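Local coordinates for protein transcriptional regulator (NtrC family) (Aquifex aeolicus, PDB 3DZD) that probably activates sigma54-dependent transcription as an NtrC-family response regulator, using a receiver domain to control an AAA+ ATPase domain, crystallised here in its inactive state, at residues K31-A36 with V52-G57; I48-W53 with N61-I66; L156-S161 with Q295-P300; L228-E233 with A269-L274. All blocks are in the same frame, centred on the assembly; numbering follows the deposited sequence.

Contact 1: K31-A36 with V52-G57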
loop_
_atom_site.group_PDB
_atom_site.type_symbol
_atom_site.label_atom_id
_atom_site.label_comp_id
_atom_site.label_asym_id
_atom_site.label_seq_id
_atom_site.Cartn_x
_atom_site.Cartn_y
_atom_site.Cartn_z
ATOM N N LYS A 31 11.217 -24.749 27.549
ATOM C CA LYS A 31 12.514 -25.310 27.904
ATOM C C LYS A 31 12.854 -26.557 27.090
ATOM O O LYS A 31 13.965 -27.080 27.175
ATOM C CB LYS A 31 12.561 -25.604 29.404
ATOM C CG LYS A 31 12.301 -24.376 30.266
ATOM C CD LYS A 31 12.035 -24.752 31.718
ATOM C CE LYS A 31 11.670 -23.533 32.563
ATOM N NZ LYS A 31 11.383 -23.902 33.983
ATOM N N THR A 32 11.895 -27.023 26.299
ATOM C CA THR A 32 12.102 -28.171 25.430
ATOM C C THR A 32 11.367 -27.938 24.121
ATOM O O THR A 32 10.453 -27.114 24.057
ATOM C CB THR A 32 11.562 -29.459 26.067
ATOM O OG1 THR A 32 10.186 -29.270 26.417
ATOM C CG2 THR A 32 12.349 -29.812 27.320
ATOM N N LEU A 33 11.761 -28.655 23.075
ATOM C CA LEU A 33 11.023 -28.593 21.824
ATOM C C LEU A 33 9.591 -29.071 22.026
ATOM O O LEU A 33 8.668 -28.600 21.359
ATOM C CB LEU A 33 11.718 -29.410 20.737
ATOM C CG LEU A 33 12.559 -28.580 19.767
ATOM C CD1 LEU A 33 13.198 -27.410 20.488
ATOM C CD2 LEU A 33 13.604 -29.434 19.073
ATOM N N ARG A 34 9.408 -29.998 22.960
ATOM C CA ARG A 34 8.082 -30.510 23.268
ATOM C C ARG A 34 7.194 -29.400 23.811
ATOM O O ARG A 34 6.125 -29.129 23.270
ATOM C CB ARG A 34 8.165 -31.649 24.279
ATOM C CG ARG A 34 6.826 -32.275 24.613
ATOM C CD ARG A 34 7.016 -33.501 25.482
ATOM N NE ARG A 34 5.752 -34.090 25.913
ATOM C CZ ARG A 34 5.173 -35.133 25.327
ATOM N NH1 ARG A 34 5.739 -35.706 24.273
ATOM N NH2 ARG A 34 4.024 -35.604 25.796
ATOM N N GLU A 35 7.647 -28.764 24.886
ATOM C CA GLU A 35 6.911 -27.669 25.509
ATOM C C GLU A 35 6.654 -26.542 24.510
ATOM O O GLU A 35 5.610 -25.891 24.540
ATOM C CB GLU A 35 7.691 -27.141 26.713
ATOM C CG GLU A 35 6.909 -26.217 27.625
ATOM C CD GLU A 35 7.788 -25.570 28.687
ATOM O OE1 GLU A 35 8.884 -26.107 28.965
ATOM O OE2 GLU A 35 7.386 -24.523 29.243
ATOM N N ALA A 36 7.605 -26.314 23.615
ATOM C CA ALA A 36 7.457 -25.248 22.643
ATOM C C ALA A 36 6.286 -25.542 21.716
ATOM O O ALA A 36 5.391 -24.711 21.561
ATOM C CB ALA A 36 8.739 -25.061 21.851
ATOM N N VAL A 52 19.602 -22.991 18.530
ATOM C CA VAL A 52 19.957 -23.968 17.502
ATOM C C VAL A 52 20.055 -25.386 18.060
ATOM O O VAL A 52 19.804 -26.360 17.351
ATOM C CB VAL A 52 21.292 -23.613 16.827
ATOM C CG1 VAL A 52 21.140 -22.367 15.968
ATOM C CG2 VAL A 52 22.378 -23.429 17.879
ATOM N N TRP A 53 20.429 -25.500 19.330
ATOM C CA TRP A 53 20.524 -26.806 19.973
ATOM C C TRP A 53 19.512 -26.954 21.104
ATOM O O TRP A 53 19.394 -26.089 21.972
ATOM C CB TRP A 53 21.941 -27.067 20.500
ATOM C CG TRP A 53 22.055 -28.367 21.257
ATOM C CD1 TRP A 53 22.433 -29.579 20.755
ATOM C CD2 TRP A 53 21.773 -28.582 22.649
ATOM N NE1 TRP A 53 22.408 -30.531 21.745
ATOM C CE2 TRP A 53 22.008 -29.946 22.916
ATOM C CE3 TRP A 53 21.348 -27.753 23.692
ATOM C CZ2 TRP A 53 21.831 -30.500 24.185
ATOM C CZ3 TRP A 53 21.171 -28.307 24.952
ATOM C CH2 TRP A 53 21.412 -29.666 25.186
HETATM N N MSE A 54 18.795 -28.072 21.085
HETATM C CA MSE A 54 17.790 -28.377 22.091
HETATM C C MSE A 54 17.886 -29.855 22.453
HETATM O O MSE A 54 18.308 -30.670 21.631
HETATM C CB MSE A 54 16.396 -28.044 21.551
HETATM C CG MSE A 54 16.149 -26.556 21.371
HETATM SE SE MSE A 54 16.121 -25.616 23.083
HETATM C CE MSE A 54 14.709 -26.603 23.992
ATOM N N PRO A 55 17.496 -30.209 23.685
ATOM C CA PRO A 55 17.588 -31.600 24.146
ATOM C C PRO A 55 16.814 -32.577 23.260
ATOM O O PRO A 55 17.410 -33.506 22.717
ATOM C CB PRO A 55 16.960 -31.548 25.543
ATOM C CG PRO A 55 17.098 -30.135 25.974
ATOM C CD PRO A 55 16.958 -29.318 24.727
ATOM N N ASP A 56 15.510 -32.359 23.109
ATOM C CA ASP A 56 14.634 -33.324 22.442
ATOM C C ASP A 56 14.421 -33.091 20.940
ATOM O O ASP A 56 13.301 -33.235 20.442
ATOM C CB ASP A 56 13.277 -33.405 23.160
ATOM C CG ASP A 56 12.679 -32.032 23.456
ATOM O OD1 ASP A 56 13.226 -31.014 22.980
ATOM O OD2 ASP A 56 11.657 -31.969 24.170
ATOM N N GLY A 57 15.488 -32.750 20.222
ATOM C CA GLY A 57 15.394 -32.568 18.783
ATOM C C GLY A 57 16.382 -31.576 18.198
ATOM O O GLY A 57 17.100 -30.885 18.920
#

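Contact 2: I48-W53 with N61-I66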
loop_
_atom_site.group_PDB
_atom_site.type_symbol
_atom_site.label_atom_id
_atom_site.label_comp_id
_atom_site.label_asym_id
_atom_site.label_seq_id
_atom_site.Cartn_x
_atom_site.Cartn_y
_atom_site.Cartn_z
ATOM N N ILE A 48 9.652 -15.492 17.653
ATOM C CA ILE A 48 10.134 -16.640 18.391
ATOM C C ILE A 48 11.642 -16.628 18.382
ATOM O O ILE A 48 12.258 -16.443 17.330
ATOM C CB ILE A 48 9.652 -17.943 17.771
ATOM C CG1 ILE A 48 8.127 -18.032 17.862
ATOM C CG2 ILE A 48 10.304 -19.124 18.462
ATOM C CD1 ILE A 48 7.529 -19.144 17.036
ATOM N N VAL A 49 12.225 -16.811 19.567
ATOM C CA VAL A 49 13.665 -16.826 19.755
ATOM C C VAL A 49 14.059 -18.254 20.063
ATOM O O VAL A 49 13.706 -18.792 21.121
ATOM C CB VAL A 49 14.093 -15.938 20.944
ATOM C CG1 VAL A 49 15.582 -16.120 21.243
ATOM C CG2 VAL A 49 13.761 -14.478 20.682
ATOM N N LEU A 50 14.795 -18.868 19.145
ATOM C CA LEU A 50 15.040 -20.303 19.203
ATOM C C LEU A 50 16.523 -20.650 19.280
ATOM O O LEU A 50 17.332 -20.137 18.508
ATOM C CB LEU A 50 14.419 -20.973 17.983
ATOM C CG LEU A 50 14.785 -22.432 17.710
ATOM C CD1 LEU A 50 14.076 -23.381 18.679
ATOM C CD2 LEU A 50 14.428 -22.763 16.272
ATOM N N ASP A 51 16.877 -21.523 20.214
ATOM C CA ASP A 51 18.251 -22.003 20.292
ATOM C C ASP A 51 18.487 -23.094 19.248
ATOM O O ASP A 51 17.667 -23.996 19.085
ATOM C CB ASP A 51 18.597 -22.505 21.701
ATOM C CG ASP A 51 20.100 -22.540 21.950
ATOM O OD1 ASP A 51 20.834 -23.082 21.098
ATOM O OD2 ASP A 51 20.555 -22.022 22.991
ATOM N N VAL A 52 19.602 -22.991 18.530
ATOM C CA VAL A 52 19.957 -23.968 17.502
ATOM C C VAL A 52 20.055 -25.386 18.060
ATOM O O VAL A 52 19.804 -26.360 17.351
ATOM C CB VAL A 52 21.292 -23.613 16.827
ATOM C CG1 VAL A 52 21.140 -22.367 15.968
ATOM C CG2 VAL A 52 22.378 -23.429 17.879
ATOM N N TRP A 53 20.429 -25.500 19.330
ATOM C CA TRP A 53 20.524 -26.806 19.973
ATOM C C TRP A 53 19.512 -26.954 21.104
ATOM O O TRP A 53 19.394 -26.089 21.972
ATOM C CB TRP A 53 21.941 -27.067 20.500
ATOM C CG TRP A 53 22.055 -28.367 21.257
ATOM C CD1 TRP A 53 22.433 -29.579 20.755
ATOM C CD2 TRP A 53 21.773 -28.582 22.649
ATOM N NE1 TRP A 53 22.408 -30.531 21.745
ATOM C CE2 TRP A 53 22.008 -29.946 22.916
ATOM C CE3 TRP A 53 21.348 -27.753 23.692
ATOM C CZ2 TRP A 53 21.831 -30.500 24.185
ATOM C CZ3 TRP A 53 21.171 -28.307 24.952
ATOM C CH2 TRP A 53 21.412 -29.666 25.186
ATOM N N ASN A 61 16.054 -27.751 12.568
ATOM C CA ASN A 61 14.928 -28.375 11.878
ATOM C C ASN A 61 13.582 -27.975 12.467
ATOM O O ASN A 61 12.571 -27.945 11.762
ATOM C CB ASN A 61 15.071 -29.899 11.881
ATOM C CG ASN A 61 16.269 -30.371 11.079
ATOM O OD1 ASN A 61 16.702 -29.702 10.137
ATOM N ND2 ASN A 61 16.812 -31.528 11.448
ATOM N N PHE A 62 13.570 -27.671 13.760
ATOM C CA PHE A 62 12.350 -27.224 14.426
ATOM C C PHE A 62 11.763 -25.985 13.755
ATOM O O PHE A 62 10.573 -25.708 13.872
ATOM C CB PHE A 62 12.607 -26.934 15.901
ATOM C CG PHE A 62 11.362 -26.647 16.678
ATOM C CD1 PHE A 62 10.553 -27.682 17.117
ATOM C CD2 PHE A 62 10.988 -25.344 16.958
ATOM C CE1 PHE A 62 9.398 -27.425 17.829
ATOM C CE2 PHE A 62 9.830 -25.082 17.670
ATOM C CZ PHE A 62 9.035 -26.127 18.108
ATOM N N ILE A 63 12.606 -25.233 13.059
ATOM C CA ILE A 63 12.123 -24.111 12.277
ATOM C C ILE A 63 11.020 -24.575 11.329
ATOM O O ILE A 63 10.067 -23.840 11.074
ATOM C CB ILE A 63 13.259 -23.443 11.486
ATOM C CG1 ILE A 63 14.125 -22.604 12.425
ATOM C CG2 ILE A 63 12.702 -22.575 10.377
ATOM C CD1 ILE A 63 15.346 -22.038 11.764
ATOM N N ASP A 64 11.134 -25.800 10.822
ATOM C CA ASP A 64 10.106 -26.338 9.931
ATOM C C ASP A 64 8.777 -26.509 10.664
ATOM O O ASP A 64 7.711 -26.258 10.102
ATOM C CB ASP A 64 10.552 -27.661 9.298
ATOM C CG ASP A 64 11.689 -27.481 8.303
ATOM O OD1 ASP A 64 11.600 -26.581 7.439
ATOM O OD2 ASP A 64 12.671 -28.251 8.386
ATOM N N PHE A 65 8.839 -26.922 11.924
ATOM C CA PHE A 65 7.633 -26.998 12.733
ATOM C C PHE A 65 6.945 -25.642 12.790
ATOM O O PHE A 65 5.728 -25.545 12.647
ATOM C CB PHE A 65 7.953 -27.453 14.150
ATOM C CG PHE A 65 6.751 -27.499 15.043
ATOM C CD1 PHE A 65 6.104 -28.697 15.292
ATOM C CD2 PHE A 65 6.249 -26.341 15.612
ATOM C CE1 PHE A 65 4.990 -28.742 16.103
ATOM C CE2 PHE A 65 5.137 -26.380 16.429
ATOM C CZ PHE A 65 4.508 -27.583 16.675
ATOM N N ILE A 66 7.737 -24.600 13.020
ATOM C CA ILE A 66 7.240 -23.234 13.091
ATOM C C ILE A 66 6.712 -22.786 11.727
ATOM O O ILE A 66 5.652 -22.157 11.625
ATOM C CB ILE A 66 8.361 -22.272 13.564
ATOM C CG1 ILE A 66 8.809 -22.632 14.984
ATOM C CG2 ILE A 66 7.908 -20.819 13.489
ATOM C CD1 ILE A 66 10.126 -22.024 15.385
#

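Contact 3: L156-S161 with Q295-P300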
loop_
_atom_site.group_PDB
_atom_site.type_symbol
_atom_site.label_atom_id
_atom_site.label_comp_id
_atom_site.label_asym_id
_atom_site.label_seq_id
_atom_site.Cartn_x
_atom_site.Cartn_y
_atom_site.Cartn_z
ATOM N N LEU A 156 4.015 0.722 -25.179
ATOM C CA LEU A 156 3.117 1.817 -25.491
ATOM C C LEU A 156 1.731 1.244 -25.761
ATOM O O LEU A 156 1.561 0.407 -26.639
ATOM C CB LEU A 156 3.611 2.595 -26.717
ATOM C CG LEU A 156 2.662 3.699 -27.213
ATOM C CD1 LEU A 156 2.628 4.861 -26.230
ATOM C CD2 LEU A 156 3.042 4.190 -28.611
ATOM N N ILE A 157 0.748 1.691 -24.993
ATOM C CA ILE A 157 -0.626 1.256 -25.169
ATOM C C ILE A 157 -1.435 2.349 -25.865
ATOM O O ILE A 157 -1.645 3.414 -25.299
ATOM C CB ILE A 157 -1.280 0.933 -23.812
ATOM C CG1 ILE A 157 -0.412 -0.057 -23.031
ATOM C CG2 ILE A 157 -2.681 0.400 -24.006
ATOM C CD1 ILE A 157 -0.887 -0.305 -21.628
ATOM N N THR A 158 -1.878 2.083 -27.090
ATOM C CA THR A 158 -2.707 3.030 -27.837
ATOM C C THR A 158 -4.185 2.662 -27.755
ATOM O O THR A 158 -4.563 1.492 -27.758
ATOM C CB THR A 158 -2.292 3.129 -29.333
ATOM O OG1 THR A 158 -0.907 3.476 -29.425
ATOM C CG2 THR A 158 -3.123 4.202 -30.061
ATOM N N GLY A 159 -5.033 3.668 -27.666
ATOM C CA GLY A 159 -6.454 3.416 -27.552
ATOM C C GLY A 159 -7.177 4.694 -27.242
ATOM O O GLY A 159 -6.574 5.640 -26.742
ATOM N N GLU A 160 -8.473 4.722 -27.533
ATOM C CA GLU A 160 -9.300 5.870 -27.211
ATOM C C GLU A 160 -9.463 5.999 -25.703
ATOM O O GLU A 160 -9.091 5.095 -24.942
ATOM C CB GLU A 160 -10.663 5.745 -27.873
ATOM C CG GLU A 160 -10.635 5.864 -29.379
ATOM C CD GLU A 160 -12.030 5.912 -29.987
ATOM O OE1 GLU A 160 -13.013 5.683 -29.238
ATOM O OE2 GLU A 160 -12.140 6.183 -31.211
ATOM N N SER A 161 -10.023 7.127 -25.275
ATOM C CA SER A 161 -10.212 7.379 -23.857
ATOM C C SER A 161 -11.179 6.373 -23.271
ATOM O O SER A 161 -12.167 6.006 -23.911
ATOM C CB SER A 161 -10.727 8.789 -23.628
ATOM O OG SER A 161 -9.814 9.732 -24.148
ATOM N N GLN A 295 4.179 -2.756 -28.433
ATOM C CA GLN A 295 2.956 -1.974 -28.495
ATOM C C GLN A 295 1.741 -2.855 -28.313
ATOM O O GLN A 295 1.786 -4.053 -28.578
ATOM C CB GLN A 295 2.842 -1.227 -29.819
ATOM C CG GLN A 295 3.951 -0.236 -30.069
ATOM C CD GLN A 295 3.607 0.714 -31.187
ATOM O OE1 GLN A 295 4.338 0.823 -32.174
ATOM N NE2 GLN A 295 2.477 1.407 -31.048
ATOM N N ILE A 296 0.655 -2.243 -27.851
ATOM C CA ILE A 296 -0.622 -2.911 -27.756
ATOM C C ILE A 296 -1.659 -1.889 -28.155
ATOM O O ILE A 296 -1.597 -0.734 -27.721
ATOM C CB ILE A 296 -0.932 -3.363 -26.317
ATOM C CG1 ILE A 296 0.115 -4.351 -25.818
ATOM C CG2 ILE A 296 -2.340 -3.954 -26.229
ATOM C CD1 ILE A 296 0.056 -4.604 -24.325
ATOM N N TYR A 297 -2.607 -2.316 -28.979
ATOM C CA TYR A 297 -3.718 -1.474 -29.384
ATOM C C TYR A 297 -5.008 -1.988 -28.753
ATOM O O TYR A 297 -5.379 -3.135 -28.967
ATOM C CB TYR A 297 -3.854 -1.476 -30.911
ATOM C CG TYR A 297 -5.074 -0.736 -31.388
ATOM C CD1 TYR A 297 -5.109 0.648 -31.381
ATOM C CD2 TYR A 297 -6.194 -1.416 -31.829
ATOM C CE1 TYR A 297 -6.220 1.332 -31.804
ATOM C CE2 TYR A 297 -7.306 -0.747 -32.262
ATOM C CZ TYR A 297 -7.320 0.629 -32.250
ATOM O OH TYR A 297 -8.436 1.317 -32.669
ATOM N N LEU A 298 -5.673 -1.152 -27.965
ATOM C CA LEU A 298 -6.993 -1.486 -27.432
ATOM C C LEU A 298 -8.073 -0.886 -28.311
ATOM O O LEU A 298 -8.147 0.325 -28.452
ATOM C CB LEU A 298 -7.176 -0.936 -26.011
ATOM C CG LEU A 298 -6.143 -1.334 -24.966
ATOM C CD1 LEU A 298 -6.575 -0.884 -23.566
ATOM C CD2 LEU A 298 -5.909 -2.840 -25.015
ATOM N N PRO A 299 -8.933 -1.731 -28.885
ATOM C CA PRO A 299 -10.024 -1.256 -29.753
ATOM C C PRO A 299 -11.104 -0.492 -28.976
ATOM O O PRO A 299 -11.301 -0.770 -27.798
ATOM C CB PRO A 299 -10.638 -2.552 -30.300
ATOM C CG PRO A 299 -9.877 -3.679 -29.691
ATOM C CD PRO A 299 -9.008 -3.172 -28.606
ATOM N N PRO A 300 -11.816 0.437 -29.639
ATOM C CA PRO A 300 -12.959 1.082 -28.987
ATOM C C PRO A 300 -13.989 0.049 -28.570
ATOM O O PRO A 300 -14.048 -1.056 -29.124
ATOM C CB PRO A 300 -13.541 1.975 -30.082
ATOM C CG PRO A 300 -12.458 2.126 -31.094
ATOM C CD PRO A 300 -11.649 0.880 -31.032
HETATM O O HOH W 1 0.994 1.454 -28.975
HETATM O O HOH W 2 -9.480 2.497 -29.064
#

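Contact 4: L228-E233 with A269-L274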
loop_
_atom_site.group_PDB
_atom_site.type_symbol
_atom_site.label_atom_id
_atom_site.label_comp_id
_atom_site.label_asym_id
_atom_site.label_seq_id
_atom_site.Cartn_x
_atom_site.Cartn_y
_atom_site.Cartn_z
ATOM N N LEU A 228 2.871 6.012 -17.492
ATOM C CA LEU A 228 2.670 7.385 -17.937
ATOM C C LEU A 228 1.394 7.497 -18.758
ATOM O O LEU A 228 1.392 7.188 -19.954
ATOM C CB LEU A 228 3.855 7.829 -18.783
ATOM C CG LEU A 228 5.217 7.792 -18.088
ATOM C CD1 LEU A 228 6.320 8.040 -19.077
ATOM C CD2 LEU A 228 5.268 8.809 -16.931
ATOM N N ASP A 229 0.311 7.933 -18.125
ATOM C CA ASP A 229 -0.954 8.102 -18.829
ATOM C C ASP A 229 -0.920 9.350 -19.710
ATOM O O ASP A 229 -0.483 10.416 -19.281
ATOM C CB ASP A 229 -2.129 8.163 -17.848
ATOM C CG ASP A 229 -3.436 7.652 -18.458
ATOM O OD1 ASP A 229 -3.531 7.570 -19.705
ATOM O OD2 ASP A 229 -4.368 7.326 -17.687
ATOM N N GLU A 230 -1.397 9.192 -20.940
ATOM C CA GLU A 230 -1.323 10.217 -21.986
ATOM C C GLU A 230 0.016 10.923 -22.078
ATOM O O GLU A 230 0.102 12.148 -21.975
ATOM C CB GLU A 230 -2.464 11.234 -21.900
ATOM C CG GLU A 230 -2.595 12.051 -23.191
ATOM C CD GLU A 230 -2.402 11.196 -24.438
ATOM O OE1 GLU A 230 -1.561 11.528 -25.311
ATOM O OE2 GLU A 230 -3.101 10.169 -24.528
ATOM N N VAL A 231 1.060 10.133 -22.303
ATOM C CA VAL A 231 2.409 10.657 -22.434
ATOM C C VAL A 231 2.482 11.736 -23.511
ATOM O O VAL A 231 3.373 12.580 -23.482
ATOM C CB VAL A 231 3.434 9.526 -22.736
ATOM C CG1 VAL A 231 3.158 8.881 -24.094
ATOM C CG2 VAL A 231 4.871 10.058 -22.657
ATOM N N GLY A 232 1.551 11.713 -24.459
ATOM C CA GLY A 232 1.536 12.717 -25.514
ATOM C C GLY A 232 1.332 14.149 -25.026
ATOM O O GLY A 232 1.614 15.103 -25.750
ATOM N N GLU A 233 0.850 14.305 -23.793
ATOM C CA GLU A 233 0.579 15.629 -23.233
ATOM C C GLU A 233 1.755 16.245 -22.489
ATOM O O GLU A 233 1.598 17.268 -21.832
ATOM C CB GLU A 233 -0.617 15.578 -22.288
ATOM C CG GLU A 233 -1.908 15.145 -22.934
ATOM C CD GLU A 233 -2.360 16.073 -24.045
ATOM O OE1 GLU A 233 -1.748 17.150 -24.228
ATOM O OE2 GLU A 233 -3.342 15.720 -24.736
ATOM N N ALA A 269 0.791 5.238 -22.262
ATOM C CA ALA A 269 -0.517 5.131 -22.878
ATOM C C ALA A 269 -0.817 6.424 -23.608
ATOM O O ALA A 269 -0.414 7.496 -23.156
ATOM C CB ALA A 269 -1.559 4.867 -21.836
ATOM N N THR A 270 -1.513 6.329 -24.734
ATOM C CA THR A 270 -1.868 7.506 -25.502
ATOM C C THR A 270 -3.196 7.278 -26.224
ATOM O O THR A 270 -3.556 6.141 -26.540
ATOM C CB THR A 270 -0.749 7.851 -26.518
ATOM O OG1 THR A 270 -1.038 9.090 -27.173
ATOM C CG2 THR A 270 -0.609 6.752 -27.561
ATOM N N ASN A 271 -3.944 8.347 -26.461
ATOM C CA ASN A 271 -5.122 8.253 -27.319
ATOM C C ASN A 271 -4.893 9.063 -28.579
ATOM O O ASN A 271 -5.836 9.468 -29.247
ATOM C CB ASN A 271 -6.393 8.708 -26.595
ATOM C CG ASN A 271 -6.499 10.220 -26.482
ATOM O OD1 ASN A 271 -5.495 10.926 -26.449
ATOM N ND2 ASN A 271 -7.727 10.722 -26.415
ATOM N N LYS A 272 -3.618 9.297 -28.878
ATOM C CA LYS A 272 -3.188 9.984 -30.093
ATOM C C LYS A 272 -2.462 9.012 -30.998
ATOM O O LYS A 272 -2.055 7.939 -30.565
ATOM C CB LYS A 272 -2.225 11.118 -29.749
ATOM C CG LYS A 272 -2.755 12.125 -28.745
ATOM C CD LYS A 272 -1.825 13.330 -28.653
ATOM C CE LYS A 272 -2.088 14.149 -27.404
ATOM N NZ LYS A 272 -3.547 14.327 -27.167
ATOM N N ASN A 273 -2.294 9.379 -32.261
ATOM C CA ASN A 273 -1.406 8.620 -33.123
ATOM C C ASN A 273 -0.041 9.280 -33.070
ATOM O O ASN A 273 0.221 10.222 -33.811
ATOM C CB ASN A 273 -1.928 8.577 -34.556
ATOM C CG ASN A 273 -1.035 7.771 -35.473
ATOM O OD1 ASN A 273 0.179 7.685 -35.266
ATOM N ND2 ASN A 273 -1.629 7.169 -36.492
ATOM N N LEU A 274 0.823 8.786 -32.188
ATOM C CA LEU A 274 2.070 9.482 -31.890
ATOM C C LEU A 274 3.003 9.608 -33.071
ATOM O O LEU A 274 3.781 10.551 -33.143
ATOM C CB LEU A 274 2.794 8.837 -30.719
ATOM C CG LEU A 274 2.248 9.228 -29.345
ATOM C CD1 LEU A 274 3.079 8.542 -28.275
ATOM C CD2 LEU A 274 2.268 10.737 -29.167
#

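Contact 1: K31-A36 with V52-G57
The N-terminus of helix 33-42 faces a type I beta turn from Met54 to Gly57, and the backbones come nearest at Leu33 and Asp56, with CA atoms 6.0 Å apart. Asp56 reaches from the turn to the helix end. Its OD1 accepts from Leu33 N at 2.8 Å through the syn lone pair, while OD2 takes Arg34 N at 3.2 Å, met from above the carboxylate plane. The third amide is served by the residue just before the helix: Thr32, the N-cap, holds OG1 in the crowded position between its N and carbonyl carbon (chi1 55°), and OG1 accepts from Glu35 N at 3.0 Å. The first three helix amides are thus bonded, and the carboxylate lies where the helix end would favour a negative charge. A valine in place of Thr32 has no OG1, so the Glu35 amide would probably lose its cap and the first turn some of its definition. Apolar packing lies alongside. Leu33 CD2 meets Gly57 C at 3.6 Å, and CE of Met54, a selenomethionine, bends back to 3.4 Å from Thr32 CA. Gly57's backbone angles would jam a CB against the preceding carbonyl O and by themselves call for glycine. Met54 and Pro55 are the Met-Pro pair that follows the phosphorylatable aspartate in CheY-like receivers; the bonds of Asp56 tie this loop to the N-terminus of the domain's second helix.

Contact 2: I48-W53 with N61-I66
Strand 48-51 and helix 62-66 run nearly antiparallel, at 161°, with their axes 10.8 Å apart, the spacing of a helix laid on a sheet. What joins them is purely apolar, with no hydrogen bond across. Leu50 does most of the work. Its CG stands anti to the backbone N (chi1 169°), which sends the two methyls toward the helix like a fork: CD1 comes to 4.0 Å from Phe62 CD2, approaching the ring obliquely, and CD2 to 3.9 Å from Ile63 CG1. One turn further along the helix, Ile48 and Ile66 meet tip to tip, Ile48 CD1 lying 3.9 Å from Ile66 CG2. All five residues are buried, and the distances are those of ordinary van der Waals contact without strain. The Phe62 ring is steadied from its own helix as well, since Phe65 CB sits over one of its faces, offset toward the rim.

The other end is looser. Beyond Leu50 the chain turns away from the helix, and Trp53 and Asn61 are exposed. Asp51 stays buried but lies off the helix; its OD1 closes an Asx turn by accepting from Trp53 N at 3.0 Å, nearly straight at 171°. Asp51 OD2 forms a salt bridge with Lys101 close to Asp7, an acidic cluster consistent with the phosphoacceptor site of CheY-like receivers.

Helix 62-69 is the middle of a beta-alpha-beta crossover from strand 47-51 to its parallel neighbour 74-79. Phe62 packs against helix 33-42, and Ile63 against helix 85-93.

Contact 3: L156-S161 with Q295-P300
Three backbone hydrogen bonds join strands 156-158 and 295-297 in parallel register. Ile296 N donates to Leu156 O at 3.1 Å, and Ile296 O receives Thr158 N at 2.9 Å. The third, Leu298 N to Thr158 O at 2.9 Å, is the best aligned, nearly along the C=O axis (174°). Two waters extend this pattern. The first donates to Leu156 O at 2.6 Å, accepts from Gln295 NE2 and bonds Thr158 OG1, so one main-chain carbonyl and two side chains rising from the same face hold it. The second carries the pairing beyond the strands: Glu160 N donates to it at 2.9 Å, and it donates to Leu298 O at 2.6 Å. Further out, on the opposite face beneath helix 165-176, the Ile157 and Leu298 side chains cross obliquely, CG2 of Ile157 lying 4.0 Å from CG of Leu298. Glu160 lays its carboxylate against the Pro300 ring, OE1 being 3.8 Å from Pro300 CB; OE1 also accepts from Asn346 ND2, and OE2 pairs with Arg302. An alanine in place of Glu160 lacks the carboxylate, and would probably loosen the tie to both lid-range residues and the packing on Pro300. Gly159 and Glu160 open the Walker A P-loop that leads to Lys165, and Leu298 lies near bound ADP. The chemistry implies a firmly bonded strand pair beneath the nucleotide site, with a charged link from P-loop to lid.

Contact 4: L228-E233 with A269-L274
The backbone bonds come first. Ala269 N donates to Leu228 O at 3.1 Å, from above the carbonyl plane, and Ala269 O accepts from Val231 N at 3.1 Å, nearly along its C=O axis. At Glu230 the main chain takes a left-handed conformation (phi 44°), which turns it out of the strand into the short 3-10 segment.

Side-chain hydrogen bonds converge on Glu230. Bent at chi2, it brings its carboxylate back to the other segment, where OE1 accepts from Thr270 OG1 at 3.1 Å and OE2 from Asn271 N at 2.8 Å. Both use syn lone pairs, so two donors fix the rotation of the group. Thr270 OG1 in turn accepts from Lys272 N, closing an ST turn.

The charges form a small network. Lys272 NZ meets Glu233 OE2 at 2.8 Å, above the carboxylate plane, while its pairing with Glu230 OE1 is long, 3.9 Å. Lys324 of the second subunit bonds Asn271 OD1 at the edge of this cluster.

Apolar contact is slight: the Val231 and Leu274 side chains cross at about a right angle, CG1 of Val231 4.2 Å from CD1 of Leu274.

Asp229 and Glu230 end the Walker B sequence, with the Asp229 side chain near bound ADP; Thr270 and Asn271 fit the sensor-1 position. Strand 225-229 lies between 182-186 and 265-270, the latter pairing onward with 155-158, while helix 285-291 packs on Val231 and Leu274.

How the contacts relate
The four contacts fall into two pairs, one in each of two domains. Contacts 1 and 2 belong to the receiver domain, their centres 8 Å apart; they share Val52 and Trp53, and Phe62 packs on Leu33 and Ala36. Contacts 3 and 4 lie in the AAA+ domain, centres 10 Å apart, on one parallel sheet where strands 155-158 and 265-270 are neighbours. Along the chain the receiver pair closes first, and contact 4 is nested within the long loop that contact 3 closes. The pairs sit on opposite sides of the chain's centre, centres 53 to 63 Å apart, and do not touch, so any influence between them would probably run through other parts of the protein.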